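Phenazine-1-carboxylate N-methyltransferase (Pseudomonas aeruginosa, PDB 2IP2) transfers a methyl group from S-adenosyl-L-methionine to phenazine-1-carboxylate, giving 5-methylphenazine-1-carboxylate on the route to the blue virulence pigment pyocyanin. Local coordinates at residues R162-R167 with M328-R333; G224-E229 with G244-A249; Y237-I242 with G256-A261; E317-V320 with T326-I329. All blocks are in the same frame, centred on the assembly; numbering follows the deposited sequence.

Contact 1 of 4, residues R162-R167 with M328-R333; sequences RLLDFR and MIVAAR
Met328 CE is the hub of this contact, meeting Leu163 CD1 at 3.6 Å and Leu164 CD2 at 3.7 Å. The sulfur behind it takes part as well, with Met328 SD 3.9 Å from Leu164 CD2, so the thioether end of the methionine is shared between two consecutive leucines. Each leucine runs past Met328 in the opposite direction, which makes the overlap one along the flanks of the chains. Val330, two residues on and therefore on the same face of strand 326-333, adds CG2 at 4.0 Å from Leu164 CD2.

The torsions of Met328 explain its reach. CG lies anti to the backbone N (chi1 177°) and the chain stays extended through chi2, then bends at chi3 (77°) and brings CE within reach of both leucines. On the other side, helix 154-163 has just ended, and Leu164 is the first residue with non-helical backbone angles. Beyond it the chain is braced by an Asx turn, in which Asp165 OD1 accepts from Arg167 N (3.0 Å). Arg167 also pairs with this carboxylate through NE and NH2, one to each oxygen, with NH2 2.8 Å from Asp165 OD2; the backbone N and NE come to OD1 from the two sides of the plane.

Strand 314-322 borders the cluster through Val320 and Arg318, and strand 267-272 through Val269. The Asp165-Arg167 salt bridge lies farther along the loop, away from the seam. Between the two segments the contact is wholly apolar, so van der Waals packing alone joins the end of the helix to the strand here.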
loop_
_atom_site.group_PDB
_atom_site.type_symbol
_atom_site.label_atom_id
_atom_site.label_comp_id
_atom_site.label_asym_id
_atom_site.label_seq_id
_atom_site.Cartn_x
_atom_site.Cartn_y
_atom_site.Cartn_z
ATOM N N ARG A 162 -29.541 -6.444 -13.442
ATOM C CA ARG A 162 -29.365 -5.791 -14.758
ATOM C C ARG A 162 -28.900 -6.808 -15.796
ATOM O O ARG A 162 -29.189 -6.647 -16.977
ATOM C CB ARG A 162 -28.361 -4.622 -14.722
ATOM C CG ARG A 162 -28.747 -3.434 -13.814
ATOM C CD ARG A 162 -27.719 -2.266 -13.860
ATOM N NE ARG A 162 -27.882 -1.358 -12.711
ATOM C CZ ARG A 162 -26.971 -1.162 -11.743
ATOM N NH1 ARG A 162 -25.787 -1.778 -11.778
ATOM N NH2 ARG A 162 -27.237 -0.335 -10.729
ATOM N N LEU A 163 -28.173 -7.845 -15.378
ATOM C CA LEU A 163 -27.729 -8.894 -16.329
ATOM C C LEU A 163 -28.727 -10.053 -16.470
ATOM O O LEU A 163 -28.769 -10.711 -17.510
ATOM C CB LEU A 163 -26.371 -9.465 -15.924
ATOM C CG LEU A 163 -25.114 -8.591 -15.931
ATOM C CD1 LEU A 163 -24.100 -9.204 -14.932
ATOM C CD2 LEU A 163 -24.466 -8.459 -17.333
ATOM N N LEU A 164 -29.504 -10.324 -15.433
ATOM C CA LEU A 164 -30.488 -11.387 -15.490
ATOM C C LEU A 164 -31.866 -10.775 -15.404
ATOM O O LEU A 164 -32.052 -9.745 -14.761
ATOM C CB LEU A 164 -30.290 -12.402 -14.340
ATOM C CG LEU A 164 -28.895 -12.993 -14.037
ATOM C CD1 LEU A 164 -28.998 -14.178 -13.109
ATOM C CD2 LEU A 164 -28.185 -13.472 -15.266
ATOM N N ASP A 165 -32.846 -11.422 -16.035
ATOM C CA ASP A 165 -34.193 -10.928 -16.005
ATOM C C ASP A 165 -34.972 -11.589 -14.844
ATOM O O ASP A 165 -35.263 -12.769 -14.879
ATOM C CB ASP A 165 -34.849 -11.191 -17.397
ATOM C CG ASP A 165 -36.204 -10.468 -17.597
ATOM O OD1 ASP A 165 -36.794 -9.873 -16.656
ATOM O OD2 ASP A 165 -36.694 -10.520 -18.757
ATOM N N PHE A 166 -35.283 -10.834 -13.799
ATOM C CA PHE A 166 -36.096 -11.367 -12.709
ATOM C C PHE A 166 -37.576 -11.020 -12.849
ATOM O O PHE A 166 -38.375 -11.388 -11.990
ATOM C CB PHE A 166 -35.574 -10.898 -11.347
ATOM C CG PHE A 166 -34.278 -11.520 -10.970
ATOM C CD1 PHE A 166 -33.085 -10.994 -11.469
ATOM C CD2 PHE A 166 -34.237 -12.601 -10.083
ATOM C CE1 PHE A 166 -31.847 -11.559 -11.122
ATOM C CE2 PHE A 166 -33.012 -13.173 -9.713
ATOM C CZ PHE A 166 -31.809 -12.646 -10.221
ATOM N N ARG A 167 -37.941 -10.287 -13.913
ATOM C CA ARG A 167 -39.354 -9.917 -14.102
ATOM C C ARG A 167 -40.188 -11.194 -14.214
ATOM O O ARG A 167 -39.911 -12.092 -15.039
ATOM C CB ARG A 167 -39.586 -9.031 -15.341
ATOM C CG ARG A 167 -39.253 -7.559 -15.160
ATOM C CD ARG A 167 -39.262 -6.769 -16.478
ATOM N NE ARG A 167 -38.454 -7.477 -17.481
ATOM C CZ ARG A 167 -38.595 -7.375 -18.802
ATOM N NH1 ARG A 167 -39.523 -6.572 -19.328
ATOM N NH2 ARG A 167 -37.795 -8.086 -19.595
ATOM N N MET A 328 -19.759 -13.916 -12.338
ATOM C CA MET A 328 -21.125 -14.463 -12.311
ATOM C C MET A 328 -21.096 -15.603 -13.313
ATOM O O MET A 328 -20.797 -15.366 -14.476
ATOM C CB MET A 328 -22.168 -13.430 -12.731
ATOM C CG MET A 328 -23.631 -14.037 -12.769
ATOM S SD MET A 328 -24.884 -12.823 -13.263
ATOM C CE MET A 328 -24.586 -12.781 -15.036
ATOM N N ILE A 329 -21.363 -16.810 -12.852
ATOM C CA ILE A 329 -21.385 -17.999 -13.746
ATOM C C ILE A 329 -22.842 -18.514 -13.789
ATOM O O ILE A 329 -23.360 -18.979 -12.766
ATOM C CB ILE A 329 -20.413 -19.070 -13.249
ATOM C CG1 ILE A 329 -18.947 -18.537 -13.276
ATOM C CG2 ILE A 329 -20.508 -20.357 -14.088
ATOM C CD1 ILE A 329 -17.975 -19.354 -12.377
ATOM N N VAL A 330 -23.477 -18.427 -14.975
ATOM C CA VAL A 330 -24.844 -18.931 -15.152
ATOM C C VAL A 330 -24.798 -20.343 -15.788
ATOM O O VAL A 330 -24.109 -20.557 -16.806
ATOM C CB VAL A 330 -25.734 -17.954 -15.948
ATOM C CG1 VAL A 330 -27.197 -18.467 -15.962
ATOM C CG2 VAL A 330 -25.694 -16.552 -15.315
ATOM N N ALA A 331 -25.482 -21.308 -15.176
ATOM C CA ALA A 331 -25.485 -22.657 -15.740
ATOM C C ALA A 331 -26.936 -23.162 -15.799
ATOM O O ALA A 331 -27.772 -22.778 -14.969
ATOM C CB ALA A 331 -24.602 -23.592 -14.928
ATOM N N ALA A 332 -27.234 -23.964 -16.821
ATOM C CA ALA A 332 -28.539 -24.678 -16.901
ATOM C C ALA A 332 -28.337 -26.173 -16.739
ATOM O O ALA A 332 -27.208 -26.689 -16.758
ATOM C CB ALA A 332 -29.263 -24.368 -18.199
ATOM N N ARG A 333 -29.448 -26.868 -16.536
ATOM C CA ARG A 333 -29.470 -28.330 -16.576
ATOM C C ARG A 333 -28.778 -28.846 -17.839
ATOM O O ARG A 333 -29.154 -28.466 -18.963
ATOM C CB ARG A 333 -30.921 -28.813 -16.581
ATOM C CG ARG A 333 -31.137 -30.193 -15.969
ATOM C CD ARG A 333 -32.600 -30.641 -16.083
ATOM N NE ARG A 333 -33.547 -29.687 -15.482
ATOM C CZ ARG A 333 -34.036 -29.776 -14.239
ATOM N NH1 ARG A 333 -33.681 -30.776 -13.435
ATOM N NH2 ARG A 333 -34.894 -28.862 -13.797
#

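Contact 2 of 4, residues G224-E229 with G244-A249; sequences GDMLQE and GDLDEA
Leu246 turns its forked end toward the loop 224-229, where it faces both Met226 CE and Leu227 CD1. Leu246 CD2 is the branch nearest the terminal methyl of Met226, CE, at 4.3 Å, and Leu246 CD1 the one nearest Leu227 CD1, also at 4.3 Å. Both separations are loose for carbon-carbon contact, and the area buried is small, 98 Å² summed over the two sides. Met226 covers the distance because its chain is fully extended beyond CB, with chi2 and chi3 both near 180°, which carries CE out to the leucine.

The loop that presents these two side chains is shaped by Asp225. Its OD1 accepts from Leu227 N at 2.7 Å, the bond of an Asx turn, with the donor lying 54° out of the carboxylate plane. Asp225 O takes two further amides, Gln228 N and Glu229 N, each at 3.0 Å. One residue thus collects three backbone N-H groups and curls 226-228 into a helix-like turn. Outside the segments, Asn257 ND2 of helix 248-261 donates to Met226 O, and Arg253 NE to Leu227 O.

Leu246 sits just before that helix, where Asp247 is the N-cap and its OD1 receives Ala250 N. Leu254 of the helix touches both Met226 and Leu246 and joins the small cluster to helix 248-261. In the Rossmann-like methyltransferase fold these are the loops after strands 219-223 and 236-240, at the rim of the predicted S-adenosyl-L-methionine site: the side chain of Met226 is about 7 Å from that of Asp198.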
loop_
_atom_site.group_PDB
_atom_site.type_symbol
_atom_site.label_atom_id
_atom_site.label_comp_id
_atom_site.label_asym_id
_atom_site.label_seq_id
_atom_site.Cartn_x
_atom_site.Cartn_y
_atom_site.Cartn_z
ATOM N N GLY A 224 -33.011 -23.949 7.293
ATOM C CA GLY A 224 -32.814 -25.304 6.844
ATOM C C GLY A 224 -31.387 -25.479 6.418
ATOM O O GLY A 224 -30.628 -24.503 6.347
ATOM N N ASP A 225 -31.009 -26.719 6.131
ATOM C CA ASP A 225 -29.636 -26.984 5.727
ATOM C C ASP A 225 -29.669 -27.243 4.241
ATOM O O ASP A 225 -30.322 -28.176 3.772
ATOM C CB ASP A 225 -29.045 -28.166 6.534
ATOM C CG ASP A 225 -27.749 -28.749 5.920
ATOM O OD1 ASP A 225 -27.136 -28.160 4.991
ATOM O OD2 ASP A 225 -27.355 -29.851 6.388
ATOM N N MET A 226 -28.963 -26.385 3.504
ATOM C CA MET A 226 -28.962 -26.431 2.049
ATOM C C MET A 226 -28.378 -27.734 1.510
ATOM O O MET A 226 -28.589 -28.081 0.349
ATOM C CB MET A 226 -28.129 -25.270 1.516
ATOM C CG MET A 226 -26.719 -25.233 2.037
ATOM S SD MET A 226 -25.771 -23.815 1.372
ATOM C CE MET A 226 -24.218 -24.084 2.257
ATOM N N LEU A 227 -27.609 -28.429 2.339
ATOM C CA LEU A 227 -26.961 -29.663 1.937
ATOM C C LEU A 227 -27.948 -30.828 1.974
ATOM O O LEU A 227 -27.741 -31.837 1.277
ATOM C CB LEU A 227 -25.740 -29.929 2.818
ATOM C CG LEU A 227 -24.356 -29.477 2.320
ATOM C CD1 LEU A 227 -24.336 -28.305 1.341
ATOM C CD2 LEU A 227 -23.373 -29.287 3.501
ATOM N N GLN A 228 -29.028 -30.677 2.755
ATOM C CA GLN A 228 -30.126 -31.652 2.700
ATOM C C GLN A 228 -31.282 -31.278 1.785
ATOM O O GLN A 228 -31.825 -32.108 1.056
ATOM C CB GLN A 228 -30.370 -32.495 3.970
ATOM C CG GLN A 228 -29.073 -33.159 4.613
ATOM C CD GLN A 228 -28.341 -34.134 3.721
ATOM O OE1 GLN A 228 -28.945 -35.083 3.185
ATOM N NE2 GLN A 228 -27.021 -33.934 3.573
ATOM N N GLU A 229 -31.616 -29.989 1.762
ATOM C CA GLU A 229 -32.806 -29.521 1.062
ATOM C C GLU A 229 -32.715 -28.057 0.646
ATOM O O GLU A 229 -32.191 -27.242 1.401
ATOM C CB GLU A 229 -34.037 -29.752 1.947
ATOM C CG GLU A 229 -35.320 -30.030 1.200
ATOM C CD GLU A 229 -36.488 -30.364 2.148
ATOM O OE1 GLU A 229 -36.633 -29.693 3.200
ATOM O OE2 GLU A 229 -37.270 -31.286 1.821
ATOM N N GLY A 244 -17.298 -21.564 -2.498
ATOM C CA GLY A 244 -15.892 -21.370 -2.078
ATOM C C GLY A 244 -15.543 -22.061 -0.773
ATOM O O GLY A 244 -14.405 -22.497 -0.548
ATOM N N ASP A 245 -16.535 -22.187 0.097
ATOM C CA ASP A 245 -16.267 -22.705 1.408
ATOM C C ASP A 245 -16.521 -24.211 1.520
ATOM O O ASP A 245 -16.256 -24.797 2.583
ATOM C CB ASP A 245 -17.111 -21.957 2.447
ATOM C CG ASP A 245 -16.584 -22.124 3.870
ATOM O OD1 ASP A 245 -15.445 -22.622 4.050
ATOM O OD2 ASP A 245 -17.315 -21.750 4.813
ATOM N N LEU A 246 -16.997 -24.824 0.426
ATOM C CA LEU A 246 -17.510 -26.195 0.415
ATOM C C LEU A 246 -16.521 -27.153 -0.240
ATOM O O LEU A 246 -15.922 -26.806 -1.247
ATOM C CB LEU A 246 -18.858 -26.267 -0.334
ATOM C CG LEU A 246 -20.129 -25.609 0.251
ATOM C CD1 LEU A 246 -21.316 -25.932 -0.682
ATOM C CD2 LEU A 246 -20.421 -26.076 1.647
ATOM N N ASP A 247 -16.349 -28.344 0.341
ATOM C CA ASP A 247 -15.548 -29.402 -0.323
ATOM C C ASP A 247 -16.313 -30.042 -1.496
ATOM O O ASP A 247 -17.475 -29.677 -1.761
ATOM C CB ASP A 247 -15.052 -30.442 0.697
ATOM C CG ASP A 247 -16.176 -31.305 1.316
ATOM O OD1 ASP A 247 -17.343 -31.333 0.830
ATOM O OD2 ASP A 247 -15.855 -31.992 2.315
ATOM N N GLU A 248 -15.668 -30.981 -2.196
ATOM C CA GLU A 248 -16.269 -31.706 -3.312
ATOM C C GLU A 248 -17.612 -32.332 -2.977
ATOM O O GLU A 248 -18.614 -32.092 -3.664
ATOM C CB GLU A 248 -15.338 -32.833 -3.782
ATOM C CG GLU A 248 -14.603 -32.537 -5.047
ATOM C CD GLU A 248 -15.519 -32.412 -6.255
ATOM O OE1 GLU A 248 -16.229 -33.375 -6.633
ATOM O OE2 GLU A 248 -15.479 -31.332 -6.856
ATOM N N ALA A 249 -17.600 -33.177 -1.948
ATOM C CA ALA A 249 -18.801 -33.867 -1.486
ATOM C C ALA A 249 -19.969 -32.898 -1.242
ATOM O O ALA A 249 -21.074 -33.112 -1.772
ATOM C CB ALA A 249 -18.511 -34.686 -0.203
#

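Contact 3 of 4, residues Y237-I242 with G256-A261; sequences YLLSRI and GNCREA
Strand 236-240, helix 248-261 and strand 267-272 form a beta-alpha-beta unit of the Rossmann-like methyltransferase domain, and this contact is where the helix packs on the first strand. The strand and helix segments run nearly antiparallel, at 164°, with their axes 10.5 Å apart, as expected when the chain doubles back over the sheet.

Cys258 is the residue of the helix that meets both strand side chains. Its SG lies 4.0 Å from Tyr237 CD2 and 4.1 Å from Leu239 CD1; since Tyr237 and Leu239 alternate with Leu238, both project to the helix side of the sheet. In this sulfur-aromatic contact, Cys258 SG comes obliquely at the Tyr237 ring, 5.0 Å from the ring centroid and 54° off the ring normal. With SG anti to the carbonyl carbon (chi1 -63°), the thiol is brought to the two strand side chains. Val268 of strand 267-272 touches Tyr237, Leu239 and Cys258 and adds to the apolar layer.

One helical turn on, Ala261 covers the phenolic end of the tyrosine. The hydroxyl is held by partners outside the two segments, Pro231 O and Gly234 N, which tie it to the loop leading into the strand. Against the helix it makes van der Waals contact alone: Tyr237 OH lies 3.8 Å from Ala261 CB and 3.6 Å from Ala261 O.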
loop_
_atom_site.group_PDB
_atom_site.type_symbol
_atom_site.label_atom_id
_atom_site.label_comp_id
_atom_site.label_asym_id
_atom_site.label_seq_id
_atom_site.Cartn_x
_atom_site.Cartn_y
_atom_site.Cartn_z
ATOM N N TYR A 237 -31.540 -19.948 -9.012
ATOM C CA TYR A 237 -30.899 -20.368 -7.733
ATOM C C TYR A 237 -29.553 -19.652 -7.643
ATOM O O TYR A 237 -28.641 -19.948 -8.402
ATOM C CB TYR A 237 -30.680 -21.883 -7.682
ATOM C CG TYR A 237 -32.019 -22.556 -7.390
ATOM C CD1 TYR A 237 -33.027 -22.599 -8.369
ATOM C CD2 TYR A 237 -32.272 -23.107 -6.125
ATOM C CE1 TYR A 237 -34.276 -23.186 -8.056
ATOM C CE2 TYR A 237 -33.503 -23.698 -5.826
ATOM C CZ TYR A 237 -34.494 -23.726 -6.800
ATOM O OH TYR A 237 -35.737 -24.281 -6.481
ATOM N N LEU A 238 -29.466 -18.733 -6.688
ATOM C CA LEU A 238 -28.276 -17.867 -6.509
ATOM C C LEU A 238 -27.427 -18.513 -5.449
ATOM O O LEU A 238 -27.916 -18.775 -4.335
ATOM C CB LEU A 238 -28.776 -16.524 -6.007
ATOM C CG LEU A 238 -29.755 -15.812 -6.927
ATOM C CD1 LEU A 238 -30.572 -14.821 -6.085
ATOM C CD2 LEU A 238 -29.088 -15.244 -8.176
ATOM N N LEU A 239 -26.156 -18.774 -5.790
ATOM C CA LEU A 239 -25.153 -19.375 -4.931
ATOM C C LEU A 239 -24.030 -18.333 -4.782
ATOM O O LEU A 239 -23.098 -18.330 -5.567
ATOM C CB LEU A 239 -24.585 -20.677 -5.594
ATOM C CG LEU A 239 -25.335 -21.987 -5.290
ATOM C CD1 LEU A 239 -26.851 -21.850 -5.503
ATOM C CD2 LEU A 239 -24.762 -23.191 -6.103
ATOM N N SER A 240 -24.188 -17.411 -3.824
ATOM C CA SER A 240 -23.294 -16.250 -3.726
ATOM C C SER A 240 -22.341 -16.513 -2.598
ATOM O O SER A 240 -22.764 -16.696 -1.438
ATOM C CB SER A 240 -24.098 -14.967 -3.470
ATOM O OG SER A 240 -23.273 -13.832 -3.177
ATOM N N ARG A 241 -21.059 -16.555 -2.931
ATOM C CA ARG A 241 -20.024 -16.771 -1.931
ATOM C C ARG A 241 -20.351 -17.972 -1.042
ATOM O O ARG A 241 -20.205 -17.892 0.167
ATOM C CB ARG A 241 -19.859 -15.512 -1.065
ATOM C CG ARG A 241 -19.410 -14.318 -1.840
ATOM C CD ARG A 241 -18.748 -13.272 -0.925
ATOM N NE ARG A 241 -19.612 -12.113 -0.645
ATOM C CZ ARG A 241 -19.841 -11.119 -1.509
ATOM N NH1 ARG A 241 -19.286 -11.148 -2.723
ATOM N NH2 ARG A 241 -20.628 -10.089 -1.171
ATOM N N ILE A 242 -20.829 -19.056 -1.648
ATOM C CA ILE A 242 -21.220 -20.229 -0.893
ATOM C C ILE A 242 -20.373 -21.453 -1.287
ATOM O O ILE A 242 -19.957 -22.203 -0.442
ATOM C CB ILE A 242 -22.771 -20.460 -0.920
ATOM C CG1 ILE A 242 -23.244 -21.167 0.362
ATOM C CG2 ILE A 242 -23.207 -21.187 -2.181
ATOM C CD1 ILE A 242 -23.310 -20.279 1.655
ATOM N N GLY A 256 -26.830 -30.879 -6.597
ATOM C CA GLY A 256 -27.889 -31.890 -6.848
ATOM C C GLY A 256 -29.227 -31.470 -6.271
ATOM O O GLY A 256 -30.295 -31.622 -6.917
ATOM N N ASN A 257 -29.172 -30.929 -5.049
ATOM C CA ASN A 257 -30.348 -30.282 -4.420
ATOM C C ASN A 257 -30.976 -29.217 -5.313
ATOM O O ASN A 257 -32.195 -29.232 -5.566
ATOM C CB ASN A 257 -30.010 -29.744 -3.024
ATOM C CG ASN A 257 -29.829 -30.853 -1.995
ATOM O OD1 ASN A 257 -30.212 -32.021 -2.234
ATOM N ND2 ASN A 257 -29.200 -30.518 -0.877
ATOM N N CYS A 258 -30.145 -28.312 -5.820
ATOM C CA CYS A 258 -30.614 -27.329 -6.793
ATOM C C CYS A 258 -31.178 -27.973 -8.086
ATOM O O CYS A 258 -32.247 -27.592 -8.531
ATOM C CB CYS A 258 -29.495 -26.333 -7.138
ATOM S SG CYS A 258 -28.988 -25.360 -5.658
ATOM N N ARG A 259 -30.462 -28.952 -8.641
ATOM C CA ARG A 259 -30.772 -29.512 -9.950
ATOM C C ARG A 259 -32.159 -30.160 -9.959
ATOM O O ARG A 259 -32.905 -30.047 -10.931
ATOM C CB ARG A 259 -29.730 -30.565 -10.342
ATOM C CG ARG A 259 -29.718 -30.992 -11.826
ATOM C CD ARG A 259 -28.655 -32.124 -12.040
ATOM N NE ARG A 259 -28.837 -33.206 -11.051
ATOM C CZ ARG A 259 -27.973 -33.597 -10.104
ATOM N NH1 ARG A 259 -26.780 -33.004 -9.924
ATOM N NH2 ARG A 259 -28.331 -34.596 -9.294
ATOM N N GLU A 260 -32.468 -30.812 -8.861
ATOM C CA GLU A 260 -33.712 -31.513 -8.699
ATOM C C GLU A 260 -34.857 -30.612 -8.252
ATOM O O GLU A 260 -36.006 -30.959 -8.458
ATOM C CB GLU A 260 -33.528 -32.639 -7.690
ATOM C CG GLU A 260 -32.757 -33.827 -8.223
ATOM C CD GLU A 260 -32.843 -33.979 -9.747
ATOM O OE1 GLU A 260 -33.838 -34.555 -10.251
ATOM O OE2 GLU A 260 -31.897 -33.530 -10.450
ATOM N N ALA A 261 -34.553 -29.470 -7.644
ATOM C CA ALA A 261 -35.601 -28.605 -7.066
ATOM C C ALA A 261 -36.123 -27.580 -8.039
ATOM O O ALA A 261 -37.298 -27.190 -7.990
ATOM C CB ALA A 261 -35.075 -27.925 -5.821
#

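Contact 4 of 4, residues E317-V320 with T326-I329; sequences ERIV and TRMI
Over one face of the Arg318 guanidinium lies the methyl of Met328, with Arg318 CZ to Met328 CE 4.4 Å, whereas the guanidinium of Arg327 has Ile319 CG2 approaching obliquely. The two arginines belong to opposite strands of an antiparallel beta hairpin, 314-322 and 326-333, which closes one side of the mixed sheet of the methyltransferase domain. The axes of the two short strand segments come within 4.8 Å, their directions at 170°.

Val320 and Met328 form the hydrogen-bonded pair: Val320 N donates to Met328 O and Met328 N to Val320 O, both at 2.8 Å. Each donor lies in the plane of the carbonyl it meets, and the N-H...O angles of 166° and 163° show two nearly straight bonds. Ile319 and Ile329 are the neighbouring non-hydrogen-bonded pair. There Ile319 CA adds a CA-H...O contact to Met328 O. Upstream, Glu317 and Arg318 both face Val330, a classic beta bulge, with one extra residue on strand 314-322.

The two pairs put side chains on opposite faces of the hairpin. On the Ile face, Ile319 CG2 packs on Ile329 CG1. Ile319 CG2 also lies 3.8 Å from Arg327 CG, the arginine chain crossing it at a slant. Arg327 bends at chi2 and chi3, and its charged end is bound outside the segments by a salt bridge to Asp321. Arg318 NH1 is hydrogen-bonded to Leu163 O at the end of helix 154-163. On the other face the Val320 and Met328 side chains run alongside one another in the same direction, bringing Val320 CG2 to 3.6 Å from Met328 CE.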
loop_
_atom_site.group_PDB
_atom_site.type_symbol
_atom_site.label_atom_id
_atom_site.label_comp_id
_atom_site.label_asym_id
_atom_site.label_seq_id
_atom_site.Cartn_x
_atom_site.Cartn_y
_atom_site.Cartn_z
ATOM N N GLU A 317 -23.617 -21.580 -19.262
ATOM C CA GLU A 317 -24.228 -20.802 -20.331
ATOM C C GLU A 317 -23.516 -19.467 -20.558
ATOM O O GLU A 317 -23.388 -18.978 -21.687
ATOM C CB GLU A 317 -25.677 -20.520 -19.971
ATOM C CG GLU A 317 -26.289 -19.357 -20.748
ATOM C CD GLU A 317 -27.585 -18.884 -20.159
ATOM O OE1 GLU A 317 -28.370 -19.751 -19.697
ATOM O OE2 GLU A 317 -27.806 -17.647 -20.134
ATOM N N ARG A 318 -23.058 -18.859 -19.466
ATOM C CA ARG A 318 -22.502 -17.523 -19.545
ATOM C C ARG A 318 -21.530 -17.350 -18.431
ATOM O O ARG A 318 -21.804 -17.813 -17.329
ATOM C CB ARG A 318 -23.598 -16.526 -19.214
ATOM C CG ARG A 318 -24.045 -15.692 -20.263
ATOM C CD ARG A 318 -25.277 -15.005 -19.737
ATOM N NE ARG A 318 -25.031 -13.583 -19.627
ATOM C CZ ARG A 318 -25.945 -12.715 -19.252
ATOM N NH1 ARG A 318 -27.165 -13.130 -18.943
ATOM N NH2 ARG A 318 -25.620 -11.435 -19.202
ATOM N N ILE A 319 -20.442 -16.621 -18.685
ATOM C CA ILE A 319 -19.594 -16.140 -17.595
ATOM C C ILE A 319 -19.482 -14.651 -17.747
ATOM O O ILE A 319 -19.116 -14.168 -18.836
ATOM C CB ILE A 319 -18.180 -16.785 -17.639
ATOM C CG1 ILE A 319 -18.303 -18.309 -17.592
ATOM C CG2 ILE A 319 -17.263 -16.245 -16.494
ATOM C CD1 ILE A 319 -16.960 -19.035 -17.780
ATOM N N VAL A 320 -19.757 -13.907 -16.672
ATOM C CA VAL A 320 -19.694 -12.436 -16.733
ATOM C C VAL A 320 -18.747 -11.911 -15.645
ATOM O O VAL A 320 -18.827 -12.363 -14.494
ATOM C CB VAL A 320 -21.125 -11.814 -16.552
ATOM C CG1 VAL A 320 -21.102 -10.246 -16.513
ATOM C CG2 VAL A 320 -22.081 -12.296 -17.611
ATOM N N THR A 326 -15.309 -9.985 -9.074
ATOM C CA THR A 326 -16.235 -11.114 -8.807
ATOM C C THR A 326 -16.776 -11.652 -10.124
ATOM O O THR A 326 -16.795 -10.944 -11.124
ATOM C CB THR A 326 -17.405 -10.774 -7.822
ATOM O OG1 THR A 326 -18.555 -11.620 -8.068
ATOM C CG2 THR A 326 -17.833 -9.376 -7.953
ATOM N N ARG A 327 -17.161 -12.916 -10.130
ATOM C CA ARG A 327 -17.588 -13.542 -11.385
ATOM C C ARG A 327 -19.021 -13.932 -11.230
ATOM O O ARG A 327 -19.439 -14.315 -10.128
ATOM C CB ARG A 327 -16.825 -14.814 -11.620
ATOM C CG ARG A 327 -16.352 -14.949 -13.018
ATOM C CD ARG A 327 -14.832 -14.904 -12.970
ATOM N NE ARG A 327 -14.269 -14.068 -14.015
ATOM C CZ ARG A 327 -12.960 -13.928 -14.228
ATOM N NH1 ARG A 327 -12.065 -14.574 -13.482
ATOM N NH2 ARG A 327 -12.554 -13.147 -15.198
ATOM N N MET A 328 -19.759 -13.916 -12.338
ATOM C CA MET A 328 -21.125 -14.463 -12.311
ATOM C C MET A 328 -21.096 -15.603 -13.313
ATOM O O MET A 328 -20.797 -15.366 -14.476
ATOM C CB MET A 328 -22.168 -13.430 -12.731
ATOM C CG MET A 328 -23.631 -14.037 -12.769
ATOM S SD MET A 328 -24.884 -12.823 -13.263
ATOM C CE MET A 328 -24.586 -12.781 -15.036
ATOM N N ILE A 329 -21.363 -16.810 -12.852
ATOM C CA ILE A 329 -21.385 -17.999 -13.746
ATOM C C ILE A 329 -22.842 -18.514 -13.789
ATOM O O ILE A 329 -23.360 -18.979 -12.766
ATOM C CB ILE A 329 -20.413 -19.070 -13.249
ATOM C CG1 ILE A 329 -18.947 -18.537 -13.276
ATOM C CG2 ILE A 329 -20.508 -20.357 -14.088
ATOM C CD1 ILE A 329 -17.975 -19.354 -12.377
#

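All four contacts lie in the methyltransferase part of the chain. Contacts 1 and 4, with centres 9 Å apart, share Met328 and Ile329 on strand 326-333: one packs the end of helix 154-163 on it, the other pairs it with strand 314-322. Contacts 2 and 3, their centres also 9 Å apart, share helix 248-261, and their segments alternate along the chain. Contact 3 reaches the same seven-stranded sheet, its centre 13 Å from that of contact 1, whereas the centres of contacts 2 and 4 are 21 Å apart. The segments of contact 1 are 161 residues apart at their closest ends; contacts 2 and 3 and both predicted cofactor-binding residues, Asp198 and Arg241, fall between them in sequence.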